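Local coordinates for protein SalCYP truncation (Salinispora tropica, PDB 7ABB) that belongs to the cytochrome P450 family and, in this truncated form, is seen with a heme c bound within its mainly helical fold, at residues Ser47-Gly51 with Asp313-Phe317; Cys53-Glu59 with Gly336-His340; Ala146-Pro150 with Leu229-Phe233; His193-Arg198 with Thr207-Phe211. All coordinates share one frame; numbering follows the deposited sequence.

Contact 1. Residues Ser47-Gly51 with Asp313-Phe317; sequences STYEG and DPAVF
The ring of Tyr49 carries CG1 of Val316 over the centre of one face, a CH-pi contact of 4.3 Å from that methyl to the ring centroid, while the edge of the Phe317 ring is presented to it in an offset edge-to-face pair with planes 79° apart. Within that pair Tyr49 CD1 and Phe317 CE2 are 3.7 Å apart. The same CG1 of Val316 also lies over the rim of one Phe317 face, so a single methyl touches both aromatic rings; the other, CG2, lies 3.8 Å from CD2 of Tyr49. The phenol end reaches past this group, and its OH is hydrogen-bonded to the carbonyl of Pro331.

Beside the rings, the carboxylate of Asp313 faces the start of helix 49-56. Its CG is anti to the backbone N (chi1 -174°), which carries the group across to Tyr49 N. That N-H meets the anti lone pair of OD2 at 2.9 Å and nearly straight. OD2 also accepts a hydrogen bond from a water that in turn accepts from Glu50 N, so one oxygen serves two N-H groups of the first helical turn, one directly and one through water. Thr48, the N-cap, uses OG1 to accept from Gly51 N at 2.9 Å. OD1 of Asp313 turns back to its own segment and accepts from Ala315 N, from above the carboxylate plane, forming an Asx turn. Negative charge at a helix start probably suits the helix dipole. The Asp-Pro-x-x-Phe sequence, common in bacterial P450s, here joins the region after the K' helix to the start of the B helix.

Contact 2. Residues Cys53-Glu59 with Gly336-His340; sequences CAAFRDE and GTGHH. With HEC (heme c), chain B.
Thr337 fits against Phe56 and Arg57 where the end of the P450 B helix meets the heme-binding loop, the Phe-x-x-Gly-x-x-x-Cys signature to which residues 336-340 belong. Its CG2 approaches Phe56 CB to 3.5 Å, and its backbone N lies over one face of the Phe56 ring, toward the rim. A chi1 of -173° swings OG1 away from the threonine's own N, and there it accepts from NH2 of Arg57 at 3.1 Å, a bond tilted 19° from the guanidinium plane and rather bent. The extended Arg57 chain runs alongside Gly338 on its way there.

Phe56 reaches from the helix toward the cofactor: CE1 comes 3.5 Å from O2A of a heme c propionate, which meets the ring at its edge. The backbones are joined by water. Phe56 O accepts a hydrogen bond at 2.7 Å from one water, which itself accepts from His339 N. A second water accepts from His340 N and lies within bonding distance of both Thr337 O and Phe56 O.

Glu59 closes the far end of the contact. Its extended chain carries one carboxylate oxygen to each of the two histidines, OE1 lying 3.7 Å from CD2 of His339 at that ring's edge. NE2 of His340 is hydrogen-bonded to Ile83 O, and the other ring nitrogen, ND1, donates to OE2 of Glu59 at 2.7 Å, a weak bond at 128°.

Contact 3. Residues Ala146-Pro150 with Leu229-Phe233; sequences AVGWP and LTVLF
The carbonyl oxygen of Leu229 meets the edge of the Trp149 indole, 3.6 Å from CZ2 and lying in the ring plane, while it accepts the helical bond from Phe233 N at 3.1 Å. This puts the tryptophan against helix 222-235, part of the long central helix of the P450 fold; residues 146-150 form the end of the E helix and the turn after it. No hydrogen bond crosses between the segments, and the rest is apolar packing.

Trp149 folds back over its own helix end, so that CG1 of Val147 lies above the centre of one indole face. Its benzo rim then pushes in between Leu229 and Phe233, with CH2 3.7 Å from CB of Phe233. The Trp149 and Phe233 side chains cross at about a right angle, and CZ3 of Trp149 lies at the edge of the Phe233 ring. His193 and Tyr189 of helix 182-199 make edge-to-face contacts with the indole too, and Leu232 also touches the heme c.

Val147 uses its two methyls on successive turns of helix 222-235. CG1, which chi1 (174°) turns away from its own N-H, is 3.9 Å from CD2 of Leu229, whereas CG2 sits 4.2 Å from CD1 of Leu232.

Contact 4. Residues His193-Arg198 with Thr207-Phe211; sequences HVARRR and TSATF
Helix 182-199 and the short helix 206-210 come close where the chain turns between them: Arg197 CA and Ser208 CA are 5.6 Å apart, Val194 CA and Thr207 CA 6.7 Å. CB of Thr207 points toward the longer helix; its CG2 lies 4.1 Å from CB of Arg197, and OG of Ser208 rests beside the aliphatic part of the same arginine.

Phe211 has the largest share of the buried surface. Its CZ end points at the carbonyl of Val194, whose O lies near the ring plane, and CG1 of Val194 packs against the same carbon at 4.0 Å. Thr207 O lies over one ring face and CG of Arg198 over the opposite one. Farther along, the bend of Arg198 at chi3 (-84°) lays one guanidinium face against the ring margin. NH1 comes to 3.1 Å from CD1 of Phe211, a tight approach with the planes 58° apart, and a salt bridge to Asp222 holds that same nitrogen.

Arg197 bends instead toward Asp205, which binds its NE and also accepts a hydrogen bond from OG of Ser208; NH2 reaches Gly148 O. On the other flank a water accepts from OG1 of Thr207 at 2.7 Å and is hydrogen-bonded to NE2 of His193, in the plane of that ring. Thr210 OG1 donates back to Thr207 O. The contact packs the end of the G helix against the short H helix across the G-H turn of the P450 fold, followed by a small beta hairpin and then helix 222-235.

Contacts 1 and 2 share helix 49-56, one at its start and the other at its end, and both pair it with the long loop region between helices 307-310 and 345-362. Contact 1 is partly buried, about 21 Å from the chain centre; contact 2 is more buried and reaches the heme c, with several waters between its backbones. Contacts 3 and 4 lie elsewhere, in the helical part, and touch each other through Gly148, Trp149, Arg197 and His193. Contact 3 is wholly buried and apolar, whereas contact 4, farther out, mixes aromatic packing with arginines tied to acids. Contacts 1 and 4 are farthest apart, centres about 43 Å.

Contact 1. Residues Ser47-Gly51 with Asp313-Phe317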
loop_
_atom_site.group_PDB
_atom_site.type_symbol
_atom_site.label_atom_id
_atom_site.label_comp_id
_atom_site.label_asym_id
_atom_site.label_seq_id
_atom_site.Cartn_x
_atom_site.Cartn_y
_atom_site.Cartn_z
ATOM N N SER A 47 -12.244 7.037 14.453
ATOM C CA SER A 47 -11.148 7.990 14.595
ATOM C C SER A 47 -10.084 7.615 15.617
ATOM O O SER A 47 -9.148 8.409 15.824
ATOM C CB SER A 47 -11.699 9.364 14.966
ATOM O OG SER A 47 -12.265 9.328 16.267
ATOM N N THR A 48 -10.182 6.455 16.257
ATOM C CA THR A 48 -9.218 6.060 17.274
ATOM C C THR A 48 -8.449 4.827 16.833
ATOM O O THR A 48 -8.963 3.991 16.076
ATOM C CB THR A 48 -9.886 5.786 18.647
ATOM O OG1 THR A 48 -10.660 4.566 18.622
ATOM C CG2 THR A 48 -10.775 6.916 19.059
ATOM N N TYR A 49 -7.224 4.713 17.350
ATOM C CA TYR A 49 -6.406 3.534 17.103
ATOM C C TYR A 49 -7.091 2.294 17.652
ATOM O O TYR A 49 -7.240 1.300 16.935
ATOM C CB TYR A 49 -5.039 3.716 17.747
ATOM C CG TYR A 49 -4.132 2.536 17.641
ATOM C CD1 TYR A 49 -3.316 2.372 16.538
ATOM C CD2 TYR A 49 -4.060 1.589 18.655
ATOM C CE1 TYR A 49 -2.449 1.276 16.425
ATOM C CE2 TYR A 49 -3.194 0.500 18.563
ATOM C CZ TYR A 49 -2.389 0.347 17.454
ATOM O OH TYR A 49 -1.538 -0.725 17.376
ATOM N N GLU A 50 -7.501 2.332 18.925
ATOM C CA GLU A 50 -8.065 1.112 19.513
ATOM C C GLU A 50 -9.368 0.730 18.814
ATOM O O GLU A 50 -9.631 -0.472 18.589
ATOM C CB GLU A 50 -8.249 1.262 21.023
ATOM C CG GLU A 50 -9.305 2.242 21.440
ATOM C CD GLU A 50 -9.550 2.249 22.958
ATOM O OE1 GLU A 50 -9.655 1.161 23.565
ATOM O OE2 GLU A 50 -9.641 3.342 23.547
ATOM N N GLY A 51 -10.172 1.721 18.416
ATOM C CA GLY A 51 -11.442 1.414 17.768
ATOM C C GLY A 51 -11.247 0.872 16.366
ATOM O O GLY A 51 -11.913 -0.081 15.938
ATOM N N ASP A 313 -3.390 8.737 16.314
ATOM C CA ASP A 313 -4.140 8.896 17.573
ATOM C C ASP A 313 -3.190 9.289 18.694
ATOM O O ASP A 313 -2.307 8.499 19.039
ATOM C CB ASP A 313 -4.828 7.577 17.896
ATOM C CG ASP A 313 -5.762 7.661 19.095
ATOM O OD1 ASP A 313 -5.701 8.646 19.828
ATOM O OD2 ASP A 313 -6.575 6.719 19.280
ATOM N N PRO A 314 -3.303 10.488 19.271
ATOM C CA PRO A 314 -2.339 10.900 20.302
ATOM C C PRO A 314 -2.436 10.090 21.577
ATOM O O PRO A 314 -1.522 10.163 22.403
ATOM C CB PRO A 314 -2.679 12.377 20.525
ATOM C CG PRO A 314 -4.161 12.475 20.168
ATOM C CD PRO A 314 -4.354 11.493 19.040
ATOM N N ALA A 315 -3.485 9.286 21.744
ATOM C CA ALA A 315 -3.541 8.422 22.920
ATOM C C ALA A 315 -2.498 7.316 22.827
ATOM O O ALA A 315 -2.098 6.761 23.858
ATOM C CB ALA A 315 -4.935 7.807 23.081
ATOM N N VAL A 316 -2.047 7.011 21.605
ATOM C CA VAL A 316 -1.099 5.940 21.346
ATOM C C VAL A 316 0.226 6.461 20.801
ATOM O O VAL A 316 1.287 5.907 21.113
ATOM C CB VAL A 316 -1.721 4.918 20.375
ATOM C CG1 VAL A 316 -0.716 3.835 19.990
ATOM C CG2 VAL A 316 -2.953 4.296 21.008
ATOM N N PHE A 317 0.190 7.516 19.977
ATOM C CA PHE A 317 1.378 8.060 19.323
ATOM C C PHE A 317 1.544 9.521 19.721
ATOM O O PHE A 317 1.064 10.429 19.021
ATOM C CB PHE A 317 1.285 7.928 17.804
ATOM C CG PHE A 317 0.970 6.550 17.313
ATOM C CD1 PHE A 317 1.985 5.657 17.022
ATOM C CD2 PHE A 317 -0.334 6.170 17.086
ATOM C CE1 PHE A 317 1.717 4.400 16.549
ATOM C CE2 PHE A 317 -0.618 4.899 16.607
ATOM C CZ PHE A 317 0.421 4.022 16.322
HETATM O O HOH W 1 -6.696 4.355 20.862
#

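Contact 2. Residues Cys53-Glu59 with Gly336-His340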
loop_
_atom_site.group_PDB
_atom_site.type_symbol
_atom_site.label_atom_id
_atom_site.label_comp_id
_atom_site.label_asym_id
_atom_site.label_seq_id
_atom_site.Cartn_x
_atom_site.Cartn_y
_atom_site.Cartn_z
ATOM N N CYS A 53 -8.462 -0.641 15.223
ATOM C CA CYS A 53 -7.876 -1.977 15.357
ATOM C C CYS A 53 -8.954 -3.009 15.667
ATOM O O CYS A 53 -8.993 -4.093 15.055
ATOM C CB CYS A 53 -6.830 -2.000 16.466
ATOM S SG CYS A 53 -5.273 -1.291 15.995
ATOM N N ALA A 54 -9.819 -2.689 16.621
ATOM C CA ALA A 54 -10.855 -3.638 17.032
ATOM C C ALA A 54 -11.790 -3.954 15.873
ATOM O O ALA A 54 -12.272 -5.092 15.739
ATOM C CB ALA A 54 -11.644 -3.086 18.213
ATOM N N ALA A 55 -12.083 -2.955 15.047
ATOM C CA ALA A 55 -12.981 -3.164 13.918
ATOM C C ALA A 55 -12.342 -4.076 12.880
ATOM O O ALA A 55 -12.994 -5.017 12.401
ATOM C CB ALA A 55 -13.370 -1.833 13.285
ATOM N N PHE A 56 -11.064 -3.849 12.574
ATOM C CA PHE A 56 -10.329 -4.738 11.678
ATOM C C PHE A 56 -10.326 -6.167 12.191
ATOM O O PHE A 56 -10.267 -7.107 11.386
ATOM C CB PHE A 56 -8.874 -4.272 11.530
ATOM C CG PHE A 56 -8.637 -3.230 10.450
ATOM C CD1 PHE A 56 -8.887 -3.501 9.111
ATOM C CD2 PHE A 56 -8.111 -1.988 10.778
ATOM C CE1 PHE A 56 -8.624 -2.534 8.120
ATOM C CE2 PHE A 56 -7.859 -1.045 9.812
ATOM C CZ PHE A 56 -8.111 -1.298 8.484
ATOM N N ARG A 57 -10.344 -6.358 13.507
ATOM C CA ARG A 57 -10.210 -7.679 14.108
ATOM C C ARG A 57 -11.534 -8.365 14.412
ATOM O O ARG A 57 -11.512 -9.488 14.912
ATOM C CB ARG A 57 -9.382 -7.591 15.395
ATOM C CG ARG A 57 -7.931 -7.254 15.118
ATOM C CD ARG A 57 -7.193 -6.843 16.393
ATOM N NE ARG A 57 -5.829 -6.423 16.049
ATOM C CZ ARG A 57 -5.096 -5.583 16.776
ATOM N NH1 ARG A 57 -5.588 -5.067 17.903
ATOM N NH2 ARG A 57 -3.873 -5.254 16.377
ATOM N N ASP A 58 -12.679 -7.735 14.127
ATOM C CA ASP A 58 -14.001 -8.316 14.426
ATOM C C ASP A 58 -14.824 -8.300 13.141
ATOM O O ASP A 58 -15.677 -7.440 12.936
ATOM C CB ASP A 58 -14.674 -7.547 15.537
ATOM C CG ASP A 58 -16.028 -8.086 15.898
ATOM O OD1 ASP A 58 -16.395 -9.156 15.376
ATOM O OD2 ASP A 58 -16.727 -7.422 16.712
ATOM N N GLU A 59 -14.585 -9.284 12.277
ATOM C CA GLU A 59 -15.317 -9.356 11.018
ATOM C C GLU A 59 -16.775 -9.779 11.190
ATOM O O GLU A 59 -17.570 -9.563 10.275
ATOM C CB GLU A 59 -14.628 -10.329 10.066
ATOM C CG GLU A 59 -13.262 -9.875 9.698
ATOM C CD GLU A 59 -12.624 -10.740 8.645
ATOM O OE1 GLU A 59 -12.906 -11.964 8.592
ATOM O OE2 GLU A 59 -11.833 -10.173 7.875
ATOM N N GLY A 336 -2.833 -2.430 7.937
ATOM C CA GLY A 336 -4.016 -3.003 8.512
ATOM C C GLY A 336 -3.698 -3.957 9.647
ATOM O O GLY A 336 -2.575 -4.056 10.136
ATOM N N THR A 337 -4.722 -4.688 10.053
ATOM C CA THR A 337 -4.584 -5.708 11.084
ATOM C C THR A 337 -5.784 -6.642 10.935
ATOM O O THR A 337 -6.658 -6.409 10.102
ATOM C CB THR A 337 -4.429 -5.066 12.472
ATOM O OG1 THR A 337 -4.143 -6.081 13.436
ATOM C CG2 THR A 337 -5.664 -4.293 12.893
ATOM N N GLY A 338 -5.820 -7.707 11.729
ATOM C CA GLY A 338 -6.856 -8.699 11.540
ATOM C C GLY A 338 -6.577 -9.572 10.327
ATOM O O GLY A 338 -5.474 -9.596 9.802
ATOM N N HIS A 339 -7.622 -10.248 9.851
ATOM C CA HIS A 339 -7.423 -11.330 8.881
ATOM C C HIS A 339 -7.034 -10.817 7.515
ATOM O O HIS A 339 -6.400 -11.551 6.741
ATOM C CB HIS A 339 -8.699 -12.139 8.760
ATOM C CG HIS A 339 -8.969 -13.008 9.946
ATOM N ND1 HIS A 339 -7.985 -13.754 10.559
ATOM C CD2 HIS A 339 -10.100 -13.219 10.655
ATOM C CE1 HIS A 339 -8.508 -14.412 11.579
ATOM N NE2 HIS A 339 -9.789 -14.102 11.663
ATOM N N HIS A 340 -7.400 -9.582 7.177
ATOM C CA HIS A 340 -7.093 -9.030 5.866
ATOM C C HIS A 340 -5.800 -8.211 5.830
ATOM O O HIS A 340 -5.499 -7.566 4.810
ATOM C CB HIS A 340 -8.285 -8.208 5.372
ATOM C CG HIS A 340 -9.403 -9.056 4.859
ATOM N ND1 HIS A 340 -10.392 -9.582 5.666
ATOM C CD2 HIS A 340 -9.659 -9.508 3.613
ATOM C CE1 HIS A 340 -11.213 -10.312 4.928
ATOM N NE2 HIS A 340 -10.790 -10.272 3.675
HETATM FE FE HEC B . -1.340 -4.373 0.692
HETATM C CHA HEC B . -4.328 -5.634 1.842
HETATM C CHB HEC B . -1.779 -1.654 2.729
HETATM C CHC HEC B . 1.654 -3.116 -0.411
HETATM C CHD HEC B . -1.095 -6.886 -1.593
HETATM N NA HEC B . -2.761 -3.771 1.989
HETATM C C1A HEC B . -3.916 -4.450 2.378
HETATM C C2A HEC B . -4.634 -3.730 3.410
HETATM C C3A HEC B . -3.897 -2.630 3.649
HETATM C C4A HEC B . -2.746 -2.639 2.780
HETATM C CMA HEC B . -4.196 -1.490 4.639
HETATM C CAA HEC B . -5.959 -4.175 4.125
HETATM C CBA HEC B . -7.228 -3.724 3.412
HETATM C CGA HEC B . -8.446 -4.156 4.212
HETATM O O1A HEC B . -9.548 -3.945 3.656
HETATM O O2A HEC B . -8.271 -4.680 5.344
HETATM N NB HEC B . -0.299 -2.689 1.036
HETATM C C1B HEC B . -0.623 -1.705 1.951
HETATM C C2B HEC B . 0.454 -0.761 1.968
HETATM C C3B HEC B . 1.410 -1.182 1.120
HETATM C C4B HEC B . 0.949 -2.378 0.504
HETATM C CMB HEC B . 0.417 0.471 2.895
HETATM C CAB HEC B . 2.742 -0.615 0.699
HETATM C CBB HEC B . 3.313 0.460 1.564
HETATM N NC HEC B . -0.005 -4.895 -0.756
HETATM C C1C HEC B . 1.209 -4.286 -0.975
HETATM C C2C HEC B . 1.953 -5.058 -1.934
HETATM C C3C HEC B . 1.207 -6.131 -2.280
HETATM C C4C HEC B . -0.036 -6.017 -1.552
HETATM C CMC HEC B . 3.359 -4.689 -2.411
HETATM C CAC HEC B . 1.471 -7.271 -3.278
HETATM C CBC HEC B . 2.905 -7.578 -3.709
HETATM N ND HEC B . -2.502 -5.923 0.212
HETATM C C1D HEC B . -2.184 -6.848 -0.782
HETATM C C2D HEC B . -3.221 -7.830 -0.817
HETATM C C3D HEC B . -4.228 -7.472 0.219
HETATM C C4D HEC B . -3.689 -6.278 0.833
HETATM C CMD HEC B . -3.277 -9.025 -1.778
HETATM C CAD HEC B . -5.534 -8.206 0.572
HETATM C CBD HEC B . -5.226 -9.178 1.685
HETATM C CGD HEC B . -6.499 -9.859 2.147
HETATM O O1D HEC B . -6.408 -10.888 2.850
HETATM O O2D HEC B . -7.584 -9.351 1.797
HETATM O O HOH W 2 -8.670 -7.387 8.585
HETATM O O HOH W 3 -10.223 -9.809 11.087
HETATM O O HOH W 4 -4.651 -9.086 14.123
#

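Contact 3. Residues Ala146-Pro150 with Leu229-Phe233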
loop_
_atom_site.group_PDB
_atom_site.type_symbol
_atom_site.label_atom_id
_atom_site.label_comp_id
_atom_site.label_asym_id
_atom_site.label_seq_id
_atom_site.Cartn_x
_atom_site.Cartn_y
_atom_site.Cartn_z
ATOM N N ALA A 146 7.873 -11.117 -8.192
ATOM C CA ALA A 146 7.271 -11.894 -7.114
ATOM C C ALA A 146 6.105 -12.715 -7.628
ATOM O O ALA A 146 5.939 -13.875 -7.235
ATOM C CB ALA A 146 6.824 -10.959 -5.979
ATOM N N VAL A 147 5.286 -12.121 -8.495
ATOM C CA VAL A 147 4.060 -12.774 -8.929
ATOM C C VAL A 147 4.317 -13.748 -10.065
ATOM O O VAL A 147 3.536 -14.670 -10.258
ATOM C CB VAL A 147 3.013 -11.729 -9.345
ATOM C CG1 VAL A 147 1.769 -12.353 -9.935
ATOM C CG2 VAL A 147 2.633 -10.865 -8.149
ATOM N N GLY A 148 5.390 -13.573 -10.818
ATOM C CA GLY A 148 5.706 -14.441 -11.926
ATOM C C GLY A 148 5.280 -13.931 -13.283
ATOM O O GLY A 148 5.075 -14.746 -14.197
ATOM N N TRP A 149 5.146 -12.614 -13.453
ATOM C CA TRP A 149 4.805 -12.022 -14.748
ATOM C C TRP A 149 6.087 -11.736 -15.539
ATOM O O TRP A 149 7.016 -11.137 -14.981
ATOM C CB TRP A 149 4.022 -10.725 -14.540
ATOM C CG TRP A 149 2.620 -10.914 -14.054
ATOM C CD1 TRP A 149 1.749 -11.872 -14.466
ATOM C CD2 TRP A 149 1.929 -10.134 -13.072
ATOM N NE1 TRP A 149 0.549 -11.747 -13.807
ATOM C CE2 TRP A 149 0.632 -10.679 -12.951
ATOM C CE3 TRP A 149 2.277 -9.028 -12.292
ATOM C CZ2 TRP A 149 -0.310 -10.174 -12.063
ATOM C CZ3 TRP A 149 1.332 -8.513 -11.407
ATOM C CH2 TRP A 149 0.047 -9.084 -11.313
ATOM N N PRO A 150 6.171 -12.161 -16.812
ATOM C CA PRO A 150 7.404 -11.968 -17.603
ATOM C C PRO A 150 7.833 -10.504 -17.669
ATOM O O PRO A 150 7.046 -9.620 -18.022
ATOM C CB PRO A 150 7.022 -12.494 -18.992
ATOM C CG PRO A 150 5.895 -13.432 -18.764
ATOM C CD PRO A 150 5.126 -12.844 -17.587
ATOM N N LEU A 229 -5.022 -12.511 -9.564
ATOM C CA LEU A 229 -3.960 -11.823 -10.293
ATOM C C LEU A 229 -4.298 -10.358 -10.493
ATOM O O LEU A 229 -3.415 -9.499 -10.420
ATOM C CB LEU A 229 -3.728 -12.514 -11.644
ATOM C CG LEU A 229 -3.087 -13.899 -11.518
ATOM C CD1 LEU A 229 -3.053 -14.620 -12.879
ATOM C CD2 LEU A 229 -1.679 -13.797 -10.945
ATOM N N THR A 230 -5.575 -10.054 -10.731
ATOM C CA THR A 230 -5.993 -8.659 -10.847
ATOM C C THR A 230 -5.779 -7.913 -9.537
ATOM O O THR A 230 -5.275 -6.785 -9.530
ATOM C CB THR A 230 -7.462 -8.588 -11.273
ATOM O OG1 THR A 230 -7.628 -9.315 -12.497
ATOM C CG2 THR A 230 -7.897 -7.148 -11.497
ATOM N N VAL A 231 -6.170 -8.520 -8.414
ATOM C CA VAL A 231 -5.995 -7.859 -7.119
ATOM C C VAL A 231 -4.525 -7.618 -6.827
ATOM O O VAL A 231 -4.134 -6.546 -6.348
ATOM C CB VAL A 231 -6.656 -8.701 -6.009
ATOM C CG1 VAL A 231 -6.219 -8.224 -4.639
ATOM C CG2 VAL A 231 -8.156 -8.653 -6.136
ATOM N N LEU A 232 -3.673 -8.604 -7.124
ATOM C CA LEU A 232 -2.250 -8.423 -6.894
ATOM C C LEU A 232 -1.712 -7.250 -7.688
ATOM O O LEU A 232 -0.906 -6.471 -7.173
ATOM C CB LEU A 232 -1.499 -9.702 -7.251
ATOM C CG LEU A 232 -1.757 -10.844 -6.271
ATOM C CD1 LEU A 232 -1.111 -12.108 -6.754
ATOM C CD2 LEU A 232 -1.223 -10.529 -4.889
ATOM N N PHE A 233 -2.150 -7.101 -8.939
ATOM C CA PHE A 233 -1.699 -5.961 -9.733
ATOM C C PHE A 233 -2.183 -4.655 -9.123
ATOM O O PHE A 233 -1.417 -3.695 -9.004
ATOM C CB PHE A 233 -2.195 -6.082 -11.168
ATOM C CG PHE A 233 -1.753 -4.947 -12.051
ATOM C CD1 PHE A 233 -0.537 -4.997 -12.689
ATOM C CD2 PHE A 233 -2.560 -3.839 -12.245
ATOM C CE1 PHE A 233 -0.122 -3.944 -13.499
ATOM C CE2 PHE A 233 -2.143 -2.788 -13.073
ATOM C CZ PHE A 233 -0.938 -2.856 -13.690
#

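Contact 4. Residues His193-Arg198 with Thr207-Phe211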
loop_
_atom_site.group_PDB
_atom_site.type_symbol
_atom_site.label_atom_id
_atom_site.label_comp_id
_atom_site.label_asym_id
_atom_site.label_seq_id
_atom_site.Cartn_x
_atom_site.Cartn_y
_atom_site.Cartn_z
ATOM N N HIS A 193 -1.998 -14.587 -19.190
ATOM C CA HIS A 193 -0.991 -15.166 -18.308
ATOM C C HIS A 193 -1.431 -16.541 -17.813
ATOM O O HIS A 193 -0.636 -17.486 -17.770
ATOM C CB HIS A 193 -0.717 -14.237 -17.121
ATOM C CG HIS A 193 0.431 -14.688 -16.278
ATOM N ND1 HIS A 193 1.721 -14.755 -16.761
ATOM C CD2 HIS A 193 0.476 -15.150 -15.005
ATOM C CE1 HIS A 193 2.515 -15.216 -15.810
ATOM N NE2 HIS A 193 1.785 -15.456 -14.733
ATOM N N VAL A 194 -2.689 -16.660 -17.400
ATOM C CA VAL A 194 -3.197 -17.960 -16.978
ATOM C C VAL A 194 -3.002 -18.969 -18.096
ATOM O O VAL A 194 -2.516 -20.082 -17.882
ATOM C CB VAL A 194 -4.671 -17.848 -16.559
ATOM C CG1 VAL A 194 -5.279 -19.235 -16.285
ATOM C CG2 VAL A 194 -4.780 -16.989 -15.330
ATOM N N ALA A 195 -3.334 -18.567 -19.321
ATOM C CA ALA A 195 -3.242 -19.496 -20.448
ATOM C C ALA A 195 -1.794 -19.886 -20.732
ATOM O O ALA A 195 -1.518 -21.040 -21.097
ATOM C CB ALA A 195 -3.887 -18.883 -21.692
ATOM N N ARG A 196 -0.864 -18.935 -20.605
ATOM C CA ARG A 196 0.555 -19.248 -20.761
ATOM C C ARG A 196 0.988 -20.335 -19.788
ATOM O O ARG A 196 1.639 -21.313 -20.178
ATOM C CB ARG A 196 1.402 -17.987 -20.556
ATOM C CG ARG A 196 2.925 -18.236 -20.599
ATOM C CD ARG A 196 3.732 -17.098 -19.981
ATOM N NE ARG A 196 3.794 -15.912 -20.823
ATOM C CZ ARG A 196 4.580 -15.766 -21.884
ATOM N NH1 ARG A 196 5.375 -16.754 -22.286
ATOM N NH2 ARG A 196 4.554 -14.624 -22.557
ATOM N N ARG A 197 0.641 -20.177 -18.507
ATOM C CA ARG A 197 1.118 -21.111 -17.500
ATOM C C ARG A 197 0.392 -22.445 -17.587
ATOM O O ARG A 197 0.978 -23.480 -17.266
ATOM C CB ARG A 197 0.972 -20.497 -16.111
ATOM C CG ARG A 197 1.839 -19.262 -15.917
ATOM C CD ARG A 197 3.311 -19.535 -16.173
ATOM N NE ARG A 197 4.159 -18.446 -15.687
ATOM C CZ ARG A 197 5.279 -18.010 -16.270
ATOM N NH1 ARG A 197 5.731 -18.544 -17.399
ATOM N NH2 ARG A 197 5.951 -17.014 -15.709
ATOM N N ARG A 198 -0.868 -22.441 -18.015
ATOM C CA ARG A 198 -1.574 -23.703 -18.198
ATOM C C ARG A 198 -0.929 -24.519 -19.312
ATOM O O ARG A 198 -0.753 -25.734 -19.180
ATOM C CB ARG A 198 -3.051 -23.427 -18.477
ATOM C CG ARG A 198 -3.931 -24.661 -18.344
ATOM C CD ARG A 198 -5.415 -24.327 -18.459
ATOM N NE ARG A 198 -6.009 -23.881 -17.196
ATOM C CZ ARG A 198 -6.225 -24.677 -16.152
ATOM N NH1 ARG A 198 -6.789 -24.195 -15.052
ATOM N NH2 ARG A 198 -5.874 -25.961 -16.201
ATOM N N THR A 207 1.132 -18.550 -10.378
ATOM C CA THR A 207 -0.029 -18.939 -11.180
ATOM C C THR A 207 -0.038 -20.443 -11.452
ATOM O O THR A 207 -1.089 -21.094 -11.383
ATOM C CB THR A 207 -0.054 -18.160 -12.498
ATOM O OG1 THR A 207 -0.086 -16.757 -12.219
ATOM C CG2 THR A 207 -1.272 -18.544 -13.350
ATOM N N SER A 208 1.124 -21.006 -11.785
ATOM C CA SER A 208 1.216 -22.437 -12.039
ATOM C C SER A 208 0.804 -23.240 -10.817
ATOM O O SER A 208 0.119 -24.260 -10.939
ATOM C CB SER A 208 2.640 -22.811 -12.465
ATOM O OG SER A 208 3.055 -22.075 -13.611
ATOM N N ALA A 209 1.199 -22.781 -9.626
ATOM C CA ALA A 209 0.845 -23.484 -8.404
ATOM C C ALA A 209 -0.663 -23.551 -8.242
ATOM O O ALA A 209 -1.199 -24.564 -7.782
ATOM C CB ALA A 209 1.482 -22.796 -7.192
ATOM N N THR A 210 -1.366 -22.480 -8.621
ATOM C CA THR A 210 -2.802 -22.457 -8.343
ATOM C C THR A 210 -3.580 -23.487 -9.145
ATOM O O THR A 210 -4.737 -23.753 -8.797
ATOM C CB THR A 210 -3.413 -21.076 -8.601
ATOM O OG1 THR A 210 -3.497 -20.832 -10.004
ATOM C CG2 THR A 210 -2.605 -19.968 -7.928
ATOM N N PHE A 211 -2.990 -24.096 -10.192
ATOM C CA PHE A 211 -3.686 -25.139 -10.924
ATOM C C PHE A 211 -3.886 -26.383 -10.070
ATOM O O PHE A 211 -4.741 -27.216 -10.389
ATOM C CB PHE A 211 -2.913 -25.455 -12.209
ATOM C CG PHE A 211 -2.916 -24.325 -13.197
ATOM C CD1 PHE A 211 -4.096 -23.691 -13.539
ATOM C CD2 PHE A 211 -1.737 -23.881 -13.767
ATOM C CE1 PHE A 211 -4.106 -22.655 -14.432
ATOM C CE2 PHE A 211 -1.742 -22.836 -14.669
ATOM C CZ PHE A 211 -2.925 -22.215 -14.994
HETATM O O HOH W 5 2.590 -16.383 -12.103
#